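Local coordinates for uncharacterized protein Sortase B (Clostridium perfringens, PDB 5YFK) that is a class B sortase, a cysteine transpeptidase of the kind that joins sorted surface proteins to the bacterial cell wall, here with its predicted nucleophile replaced, at residues Lys49-Asp54 against Asn83-Lys88; Phe68-Gly73 against Gly92-Asp97; Tyr11-Asp16 against Glu87-Gly92. The protein carries 1 engineered substitution. One frame throughout, in Å; residues are numbered along the deposited sequence.

Interaction 1 of 3, residues Lys49-Asp54 against Asn83-Lys88; sequences KNINPD and NFNKEK
An Asx turn at the C-terminal end of helix 35-51 meets a type I beta turn, Asn83 to Lys86, in the loop that joins strands 67-72 and 94-96 of the sortase beta fold. Asn52, the first residue to leave helical geometry, serves both the Asx turn and the bond to the loop. Its CG stands anti to the backbone N (chi1 -174°), which turns the amide toward the loop. Asn52 OD1 accepts a hydrogen bond from Asp54 N at 2.9 Å and closes the Asx turn, while ND2 of Asn52 donates to Phe84 O at 2.8 Å. That second bond is moderately bent, with 144° at the hydrogen, and ND2 lies above the plane of the Phe84 carbonyl. Phe84 O also accepts a hydrogen bond from a water that donates to Ile51 O, so the carbonyl is gripped twice and the helix end is tied to the turn by a direct and a bridged link. Next to these bonds, the Asn52 CB methylene sits over one face of the Phe84 ring in a CH-pi contact, 4.1 Å from CB to the ring centroid and displaced toward the rim. The CG2 branch of Ile51 reaches the same ring obliquely, 3.6 Å from Phe84 CE2. Val71 and Pro69 of strand 67-72 and Leu20 also pack against Phe84, so the buried ring is packed between the helix end, the turn and strand 67-72. Tyr79 OH hydrogen-bonds both Asn52 ND2 and Asp54 OD2 and is the stronger partner of that carboxylate. Across Asn52 runs the extended chain of Lys86, its CE 3.3 Å from Asn52 OD1, ending in a long, peripheral salt bridge, Lys86 NZ to Asp54 OD2, at 3.9 Å.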
loop_
_atom_site.group_PDB
_atom_site.type_symbol
_atom_site.label_atom_id
_atom_site.label_comp_id
_atom_site.label_asym_id
_atom_site.label_seq_id
_atom_site.Cartn_x
_atom_site.Cartn_y
_atom_site.Cartn_z
ATOM N N LYS A 49 1.394 -14.496 -10.534
ATOM C CA LYS A 49 0.896 -15.578 -9.673
ATOM C C LYS A 49 1.755 -16.849 -9.802
ATOM O O LYS A 49 2.001 -17.556 -8.823
ATOM C CB LYS A 49 -0.555 -15.891 -10.042
ATOM C CG LYS A 49 -1.531 -15.871 -8.879
ATOM C CD LYS A 49 -2.972 -15.827 -9.372
ATOM C CE LYS A 49 -3.281 -14.527 -10.111
ATOM N NZ LYS A 49 -4.720 -14.146 -10.003
ATOM N N ASN A 50 2.241 -17.109 -11.010
ATOM C CA ASN A 50 3.027 -18.305 -11.272
ATOM C C ASN A 50 4.422 -18.171 -10.687
ATOM O O ASN A 50 4.924 -19.093 -10.056
ATOM C CB ASN A 50 3.098 -18.569 -12.777
ATOM C CG ASN A 50 3.711 -19.919 -13.105
ATOM O OD1 ASN A 50 3.125 -20.969 -12.828
ATOM N ND2 ASN A 50 4.888 -19.896 -13.721
ATOM N N ILE A 51 4.999 -16.978 -10.780
ATOM C CA ILE A 51 6.271 -16.718 -10.122
ATOM C C ILE A 51 6.143 -16.853 -8.603
ATOM O O ILE A 51 7.013 -17.429 -7.943
ATOM C CB ILE A 51 6.823 -15.324 -10.485
ATOM C CG1 ILE A 51 7.194 -15.267 -11.966
ATOM C CG2 ILE A 51 8.058 -15.019 -9.651
ATOM C CD1 ILE A 51 7.061 -13.893 -12.591
ATOM N N ASN A 52 5.071 -16.303 -8.040
ATOM C CA ASN A 52 4.859 -16.385 -6.601
ATOM C C ASN A 52 3.375 -16.417 -6.290
ATOM O O ASN A 52 2.695 -15.409 -6.385
ATOM C CB ASN A 52 5.512 -15.196 -5.903
ATOM C CG ASN A 52 5.448 -15.282 -4.388
ATOM O OD1 ASN A 52 4.673 -16.051 -3.805
ATOM N ND2 ASN A 52 6.252 -14.454 -3.734
ATOM N N PRO A 53 2.885 -17.568 -5.837
ATOM C CA PRO A 53 1.459 -17.717 -5.595
ATOM C C PRO A 53 0.917 -16.757 -4.518
ATOM O O PRO A 53 -0.303 -16.618 -4.351
ATOM C CB PRO A 53 1.334 -19.172 -5.128
ATOM C CG PRO A 53 2.596 -19.852 -5.569
ATOM C CD PRO A 53 3.645 -18.782 -5.501
ATOM N N ASP A 54 1.819 -16.132 -3.773
ATOM C CA ASP A 54 1.431 -15.180 -2.726
ATOM C C ASP A 54 1.032 -13.819 -3.323
ATOM O O ASP A 54 0.520 -12.939 -2.611
ATOM C CB ASP A 54 2.592 -14.993 -1.749
ATOM C CG ASP A 54 2.891 -16.243 -0.933
ATOM O OD1 ASP A 54 1.982 -17.094 -0.796
ATOM O OD2 ASP A 54 3.907 -16.219 -0.208
ATOM N N ASN A 83 12.343 -11.439 -0.964
ATOM C CA ASN A 83 11.927 -10.733 -2.163
ATOM C C ASN A 83 10.805 -11.471 -2.855
ATOM O O ASN A 83 10.181 -12.344 -2.254
ATOM C CB ASN A 83 13.106 -10.506 -3.110
ATOM C CG ASN A 83 13.596 -11.782 -3.765
ATOM O OD1 ASN A 83 13.003 -12.850 -3.619
ATOM N ND2 ASN A 83 14.702 -11.675 -4.476
ATOM N N PHE A 84 10.456 -11.038 -4.063
ATOM C CA PHE A 84 9.301 -11.592 -4.754
ATOM C C PHE A 84 9.493 -13.062 -5.131
ATOM O O PHE A 84 8.509 -13.789 -5.315
ATOM C CB PHE A 84 9.001 -10.807 -6.021
ATOM C CG PHE A 84 7.670 -11.130 -6.617
ATOM C CD1 PHE A 84 6.499 -10.717 -5.997
ATOM C CD2 PHE A 84 7.579 -11.868 -7.779
ATOM C CE1 PHE A 84 5.270 -11.015 -6.546
ATOM C CE2 PHE A 84 6.346 -12.174 -8.332
ATOM C CZ PHE A 84 5.189 -11.747 -7.718
ATOM N N ASN A 85 10.747 -13.446 -5.373
ATOM C CA ASN A 85 11.124 -14.845 -5.616
ATOM C C ASN A 85 11.289 -15.651 -4.330
ATOM O O ASN A 85 11.729 -16.801 -4.377
ATOM C CB ASN A 85 12.444 -14.917 -6.398
ATOM C CG ASN A 85 12.345 -14.289 -7.770
ATOM O OD1 ASN A 85 13.091 -13.366 -8.098
ATOM N ND2 ASN A 85 11.406 -14.769 -8.573
ATOM N N LYS A 86 11.064 -15.004 -3.188
ATOM C CA LYS A 86 11.179 -15.635 -1.876
ATOM C C LYS A 86 12.629 -15.881 -1.472
ATOM O O LYS A 86 12.899 -16.588 -0.504
ATOM C CB LYS A 86 10.392 -16.953 -1.833
ATOM C CG LYS A 86 8.916 -16.786 -2.132
ATOM C CD LYS A 86 8.061 -17.861 -1.475
ATOM C CE LYS A 86 6.761 -18.043 -2.229
ATOM N NZ LYS A 86 5.981 -19.200 -1.723
ATOM N N GLU A 87 13.549 -15.215 -2.151
ATOM C CA GLU A 87 14.944 -15.247 -1.763
ATOM C C GLU A 87 15.168 -14.290 -0.603
ATOM O O GLU A 87 14.468 -13.280 -0.482
ATOM C CB GLU A 87 15.821 -14.872 -2.963
ATOM C CG GLU A 87 15.654 -15.827 -4.148
ATOM C CD GLU A 87 15.972 -15.196 -5.499
ATOM O OE1 GLU A 87 16.237 -13.974 -5.558
ATOM O OE2 GLU A 87 15.893 -15.915 -6.522
ATOM N N LYS A 88 16.066 -14.670 0.300
ATOM C CA LYS A 88 16.612 -13.748 1.293
ATOM C C LYS A 88 16.867 -12.382 0.676
ATOM O O LYS A 88 17.502 -12.267 -0.374
ATOM C CB LYS A 88 17.931 -14.286 1.856
ATOM C CG LYS A 88 17.817 -15.616 2.588
ATOM C CD LYS A 88 17.109 -15.477 3.928
ATOM C CE LYS A 88 17.817 -14.493 4.849
ATOM N NZ LYS A 88 19.230 -14.884 5.105
HETATM O O HOH W 1 8.625 -16.811 -5.327
#

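Interaction 2 of 3, residues Phe68-Gly73 against Gly92-Asp97; sequences FPVVQG and GSIFVD
Parallel pairing in the sortase beta fold brings strand 94-96 alongside strand 67-72, the two short strand segments running 44° apart in direction. Ser93 enters first, its CB touching Val71 CG2 while its hydroxyl bonds the carbonyl of His82. Ile94 buries the most surface of any residue here: CG1, anti to its carbonyl carbon, meets the Phe68 ring obliquely at CD2, 3.8 Å away, and CG2 faces Val70 CG2. Its carbonyl oxygen accepts a hydrogen bond from Val71 N in the carbonyl plane, at 3.1 Å and nearly straight (166°). Phe95 pairs with Val71, CB against CG2 of that valine; the ring leads away to meet Tyr111, and the side chain of Phe95 is about 7 Å from that of His113, predicted to be the catalytic proton donor/acceptor. Val96 N donates in turn to Val71 O, 2.9 Å and almost along the C=O axis, so Val71 is held through both backbone polar atoms. Val96 CG1, in the crowded position, presses to 3.3 Å from Gln72 CB, tight packing. Val96 O and Gly73 N share a water. At Asp97 the extended Gln72 side chain delivers NE2 to the backbone O, 2.9 Å away and on a lone pair.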
loop_
_atom_site.group_PDB
_atom_site.type_symbol
_atom_site.label_atom_id
_atom_site.label_comp_id
_atom_site.label_asym_id
_atom_site.label_seq_id
_atom_site.Cartn_x
_atom_site.Cartn_y
_atom_site.Cartn_z
ATOM N N PHE A 68 4.903 -1.585 -7.850
ATOM C CA PHE A 68 5.325 -2.893 -7.385
ATOM C C PHE A 68 4.202 -3.926 -7.445
ATOM O O PHE A 68 3.046 -3.622 -7.131
ATOM C CB PHE A 68 5.806 -2.801 -5.933
ATOM C CG PHE A 68 7.006 -1.915 -5.740
ATOM C CD1 PHE A 68 8.243 -2.303 -6.213
ATOM C CD2 PHE A 68 6.909 -0.743 -5.018
ATOM C CE1 PHE A 68 9.351 -1.498 -6.026
ATOM C CE2 PHE A 68 8.003 0.069 -4.840
ATOM C CZ PHE A 68 9.229 -0.322 -5.330
ATOM N N PRO A 69 4.601 -5.211 -7.507
ATOM C CA PRO A 69 3.700 -6.285 -7.105
ATOM C C PRO A 69 3.600 -6.400 -5.574
ATOM O O PRO A 69 4.489 -5.959 -4.865
ATOM C CB PRO A 69 4.381 -7.531 -7.699
ATOM C CG PRO A 69 5.831 -7.189 -7.626
ATOM C CD PRO A 69 5.942 -5.710 -7.875
ATOM N N VAL A 70 2.416 -6.755 -5.100
ATOM C CA VAL A 70 2.138 -6.921 -3.691
ATOM C C VAL A 70 1.763 -8.366 -3.405
ATOM O O VAL A 70 0.889 -8.933 -4.062
ATOM C CB VAL A 70 0.974 -6.029 -3.235
ATOM C CG1 VAL A 70 0.789 -6.148 -1.733
ATOM C CG2 VAL A 70 1.224 -4.603 -3.672
ATOM N N VAL A 71 2.398 -8.915 -2.384
ATOM C CA VAL A 71 2.161 -10.300 -1.982
ATOM C C VAL A 71 1.504 -10.365 -0.605
ATOM O O VAL A 71 1.531 -9.409 0.161
ATOM C CB VAL A 71 3.489 -11.091 -1.956
ATOM C CG1 VAL A 71 4.053 -11.215 -3.349
ATOM C CG2 VAL A 71 4.499 -10.457 -1.013
ATOM N N GLN A 72 1.002 -11.536 -0.247
ATOM C CA GLN A 72 0.485 -11.736 1.081
ATOM C C GLN A 72 1.090 -13.014 1.649
ATOM O O GLN A 72 1.002 -14.088 1.021
ATOM C CB GLN A 72 -1.034 -11.843 1.025
ATOM C CG GLN A 72 -1.683 -11.981 2.392
ATOM C CD GLN A 72 -3.186 -11.997 2.326
ATOM O OE1 GLN A 72 -3.774 -12.502 1.377
ATOM N NE2 GLN A 72 -3.824 -11.446 3.343
ATOM N N GLY A 73 1.851 -12.851 2.722
ATOM C CA GLY A 73 2.454 -13.992 3.413
ATOM C C GLY A 73 1.532 -14.560 4.480
ATOM O O GLY A 73 0.372 -14.133 4.637
ATOM N N GLY A 92 13.272 -6.773 0.943
ATOM C CA GLY A 92 12.008 -7.509 1.047
ATOM C C GLY A 92 11.032 -7.191 -0.079
ATOM O O GLY A 92 11.403 -7.085 -1.253
ATOM N N SER A 93 9.756 -7.241 0.257
ATOM C CA SER A 93 8.696 -7.086 -0.723
ATOM C C SER A 93 7.658 -6.120 -0.175
ATOM O O SER A 93 7.646 -5.805 1.027
ATOM C CB SER A 93 8.050 -8.437 -1.055
ATOM O OG SER A 93 9.019 -9.377 -1.496
ATOM N N ILE A 94 6.789 -5.638 -1.056
ATOM C CA ILE A 94 5.590 -4.928 -0.575
ATOM C C ILE A 94 4.512 -5.965 -0.284
ATOM O O ILE A 94 4.266 -6.861 -1.111
ATOM C CB ILE A 94 5.069 -3.957 -1.624
ATOM C CG1 ILE A 94 6.193 -3.040 -2.111
ATOM C CG2 ILE A 94 3.903 -3.143 -1.059
ATOM C CD1 ILE A 94 6.966 -2.305 -1.038
ATOM N N PHE A 95 3.984 -5.951 0.937
ATOM C CA PHE A 95 3.039 -6.999 1.341
ATOM C C PHE A 95 1.813 -6.500 2.061
ATOM O O PHE A 95 1.845 -5.527 2.820
ATOM C CB PHE A 95 3.738 -8.103 2.154
ATOM C CG PHE A 95 4.337 -7.636 3.447
ATOM C CD1 PHE A 95 5.625 -7.157 3.496
ATOM C CD2 PHE A 95 3.616 -7.707 4.626
ATOM C CE1 PHE A 95 6.153 -6.665 4.681
ATOM C CE2 PHE A 95 4.167 -7.296 5.825
ATOM C CZ PHE A 95 5.473 -6.861 5.863
ATOM N N VAL A 96 0.713 -7.187 1.784
ATOM C CA VAL A 96 -0.556 -6.938 2.447
ATOM C C VAL A 96 -0.621 -7.737 3.750
ATOM O O VAL A 96 -0.051 -8.837 3.879
ATOM C CB VAL A 96 -1.776 -7.231 1.531
ATOM C CG1 VAL A 96 -1.708 -8.631 0.953
ATOM C CG2 VAL A 96 -3.090 -6.996 2.272
ATOM N N ASP A 97 -1.230 -7.122 4.747
ATOM C CA ASP A 97 -1.374 -7.732 6.060
ATOM C C ASP A 97 -1.833 -9.173 5.949
ATOM O O ASP A 97 -2.797 -9.468 5.232
ATOM C CB ASP A 97 -2.403 -6.951 6.872
ATOM C CG ASP A 97 -2.343 -7.268 8.357
ATOM O OD1 ASP A 97 -1.747 -6.477 9.123
ATOM O OD2 ASP A 97 -2.767 -8.369 8.735
HETATM O O HOH W 2 1.803 -10.648 4.634
#

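Interaction 3 of 3, residues Tyr11-Asp16 against Glu87-Gly92; sequences YTDSRD and EKSFSG
Asp13 OD1 is the hub: one carboxylate oxygen collects the donors of a serine-rich loop. Ser91 supplies two of them, its backbone N at 3.0 Å from Asp13 OD1, coming in from above the carboxylate plane, and its OG at 3.1 Å, on the anti lone pair of the same oxygen. Ser89 OG adds a weak third bond from the loop, 3.4 Å to Asp13 OD1. From its own side Thr12 OG1, anti to its backbone N, donates to Asp13 OD1 at 2.8 Å, well out of the carboxylate plane, and lies beside the Ser91 hydroxyl. The other oxygen, Asp13 OD2, accepts a hydrogen bond from a water that also donates to Lys88 O, and it sits near the plane of the Phe90 ring, at the ring edge.

In the second shell Ser89 OG accepts Gly92 N at 3.0 Å, an ST motif, consistent with holding the bend that presents Ser91 N. Ser89 also bonds through its backbone to His81, and Phe90 rests on Met115. The whole contact fastens the N-terminal segment ahead of helix 16-19 to the loop whose Ser91 side chain is about 5 Å from that of the predicted catalytic His113. With four donors, one of them weak, converging on a single oxygen, the carboxylate of Asp13 is probably stabilised in its charged form and its pKa lowered.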
loop_
_atom_site.group_PDB
_atom_site.type_symbol
_atom_site.label_atom_id
_atom_site.label_comp_id
_atom_site.label_asym_id
_atom_site.label_seq_id
_atom_site.Cartn_x
_atom_site.Cartn_y
_atom_site.Cartn_z
ATOM N N TYR A 11 23.062 0.561 -1.938
ATOM C CA TYR A 11 22.788 -0.250 -3.122
ATOM C C TYR A 11 22.259 -1.606 -2.674
ATOM O O TYR A 11 22.766 -2.188 -1.724
ATOM C CB TYR A 11 24.071 -0.442 -3.949
ATOM C CG TYR A 11 23.861 -1.139 -5.275
ATOM C CD1 TYR A 11 23.638 -0.407 -6.434
ATOM C CD2 TYR A 11 23.833 -2.532 -5.362
ATOM C CE1 TYR A 11 23.372 -1.038 -7.641
ATOM C CE2 TYR A 11 23.624 -3.168 -6.574
ATOM C CZ TYR A 11 23.381 -2.415 -7.708
ATOM O OH TYR A 11 23.188 -3.027 -8.921
ATOM N N THR A 12 21.258 -2.130 -3.372
ATOM C CA THR A 12 20.453 -3.193 -2.799
ATOM C C THR A 12 19.729 -3.990 -3.890
ATOM O O THR A 12 20.181 -4.014 -5.041
ATOM C CB THR A 12 19.494 -2.612 -1.739
ATOM O OG1 THR A 12 18.991 -3.662 -0.903
ATOM C CG2 THR A 12 18.352 -1.838 -2.393
ATOM N N ASP A 13 18.687 -4.728 -3.507
ATOM C CA ASP A 13 18.193 -5.864 -4.301
ATOM C C ASP A 13 17.220 -5.457 -5.424
ATOM O O ASP A 13 16.445 -6.287 -5.904
ATOM C CB ASP A 13 17.516 -6.901 -3.386
ATOM C CG ASP A 13 18.125 -6.943 -1.986
ATOM O OD1 ASP A 13 17.708 -6.126 -1.137
ATOM O OD2 ASP A 13 18.983 -7.813 -1.716
ATOM N N SER A 14 17.400 -4.249 -5.959
ATOM C CA SER A 14 16.337 -3.535 -6.678
ATOM C C SER A 14 16.043 -4.147 -8.055
ATOM O O SER A 14 14.941 -3.999 -8.585
ATOM C CB SER A 14 16.720 -2.052 -6.835
ATOM O OG SER A 14 15.602 -1.239 -7.175
ATOM N N ARG A 15 17.029 -4.824 -8.633
ATOM C CA ARG A 15 17.062 -5.040 -10.080
ATOM C C ARG A 15 16.029 -6.076 -10.527
ATOM O O ARG A 15 15.381 -5.911 -11.563
ATOM C CB ARG A 15 18.464 -5.476 -10.516
ATOM C CG ARG A 15 18.724 -5.336 -12.006
ATOM C CD ARG A 15 20.104 -5.856 -12.376
ATOM N NE ARG A 15 20.142 -6.408 -13.728
ATOM C CZ ARG A 15 19.629 -7.585 -14.075
ATOM N NH1 ARG A 15 18.992 -8.329 -13.179
ATOM N NH2 ARG A 15 19.728 -8.009 -15.330
ATOM N N ASP A 16 15.912 -7.162 -9.767
ATOM C CA ASP A 16 14.938 -8.207 -10.067
ATOM C C ASP A 16 13.532 -7.648 -9.910
ATOM O O ASP A 16 12.709 -7.748 -10.823
ATOM C CB ASP A 16 15.124 -9.404 -9.129
ATOM C CG ASP A 16 16.563 -9.902 -9.090
ATOM O OD1 ASP A 16 16.951 -10.513 -8.073
ATOM O OD2 ASP A 16 17.304 -9.685 -10.074
ATOM N N GLU A 87 13.549 -15.215 -2.151
ATOM C CA GLU A 87 14.944 -15.247 -1.763
ATOM C C GLU A 87 15.168 -14.290 -0.603
ATOM O O GLU A 87 14.468 -13.280 -0.482
ATOM C CB GLU A 87 15.821 -14.872 -2.963
ATOM C CG GLU A 87 15.654 -15.827 -4.148
ATOM C CD GLU A 87 15.972 -15.196 -5.499
ATOM O OE1 GLU A 87 16.237 -13.974 -5.558
ATOM O OE2 GLU A 87 15.893 -15.915 -6.522
ATOM N N LYS A 88 16.066 -14.670 0.300
ATOM C CA LYS A 88 16.612 -13.748 1.293
ATOM C C LYS A 88 16.867 -12.382 0.676
ATOM O O LYS A 88 17.502 -12.267 -0.374
ATOM C CB LYS A 88 17.931 -14.286 1.856
ATOM C CG LYS A 88 17.817 -15.616 2.588
ATOM C CD LYS A 88 17.109 -15.477 3.928
ATOM C CE LYS A 88 17.817 -14.493 4.849
ATOM N NZ LYS A 88 19.230 -14.884 5.105
ATOM N N SER A 89 16.435 -11.334 1.361
ATOM C CA SER A 89 16.535 -9.999 0.797
ATOM C C SER A 89 16.470 -8.985 1.906
ATOM O O SER A 89 15.672 -9.117 2.837
ATOM C CB SER A 89 15.409 -9.756 -0.203
ATOM O OG SER A 89 15.291 -8.374 -0.513
ATOM N N PHE A 90 17.240 -7.916 1.754
ATOM C CA PHE A 90 17.203 -6.808 2.684
ATOM C C PHE A 90 16.039 -5.878 2.391
ATOM O O PHE A 90 15.391 -5.403 3.312
ATOM C CB PHE A 90 18.530 -6.063 2.655
ATOM C CG PHE A 90 19.670 -6.893 3.169
ATOM C CD1 PHE A 90 20.348 -7.741 2.303
ATOM C CD2 PHE A 90 19.786 -7.123 4.536
ATOM C CE1 PHE A 90 21.278 -8.647 2.784
ATOM C CE2 PHE A 90 20.703 -8.035 5.027
ATOM C CZ PHE A 90 21.457 -8.792 4.148
ATOM N N SER A 91 15.748 -5.667 1.111
ATOM C CA SER A 91 14.651 -4.788 0.722
ATOM C C SER A 91 13.302 -5.446 0.994
ATOM O O SER A 91 12.289 -4.763 1.126
ATOM C CB SER A 91 14.759 -4.447 -0.752
ATOM O OG SER A 91 15.868 -3.606 -0.958
ATOM N N GLY A 92 13.272 -6.773 0.943
ATOM C CA GLY A 92 12.008 -7.509 1.047
ATOM C C GLY A 92 11.032 -7.191 -0.079
ATOM O O GLY A 92 11.403 -7.085 -1.253
HETATM O O HOH W 3 18.267 -10.920 -2.400
#

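Overall arrangement
Interaction 2 pairs the strands at the two ends of the long connection between 67-72 and 94-96; interactions 1 and 3 hold its second half. Interaction 2 is the buried core, where backbone hydrogen bonds and aliphatic packing join the strands themselves; interactions 1 and 3 are partly buried and lie nearer the surface, fastening the connecting loop to the N-terminal region. Interaction 1 combines a side-chain amide hydrogen bond with packing on a phenylalanine ring and a long peripheral charge pair, whereas interaction 3 is almost wholly polar. Interactions 1 and 2 meet where Phe84 CE1 packs on Val71 CG1 and Asp54 O probably accepts a hydrogen bond from Gln72 N; interaction 3 shares Glu87 and Lys88 with interaction 1 and Gly92 with interaction 2.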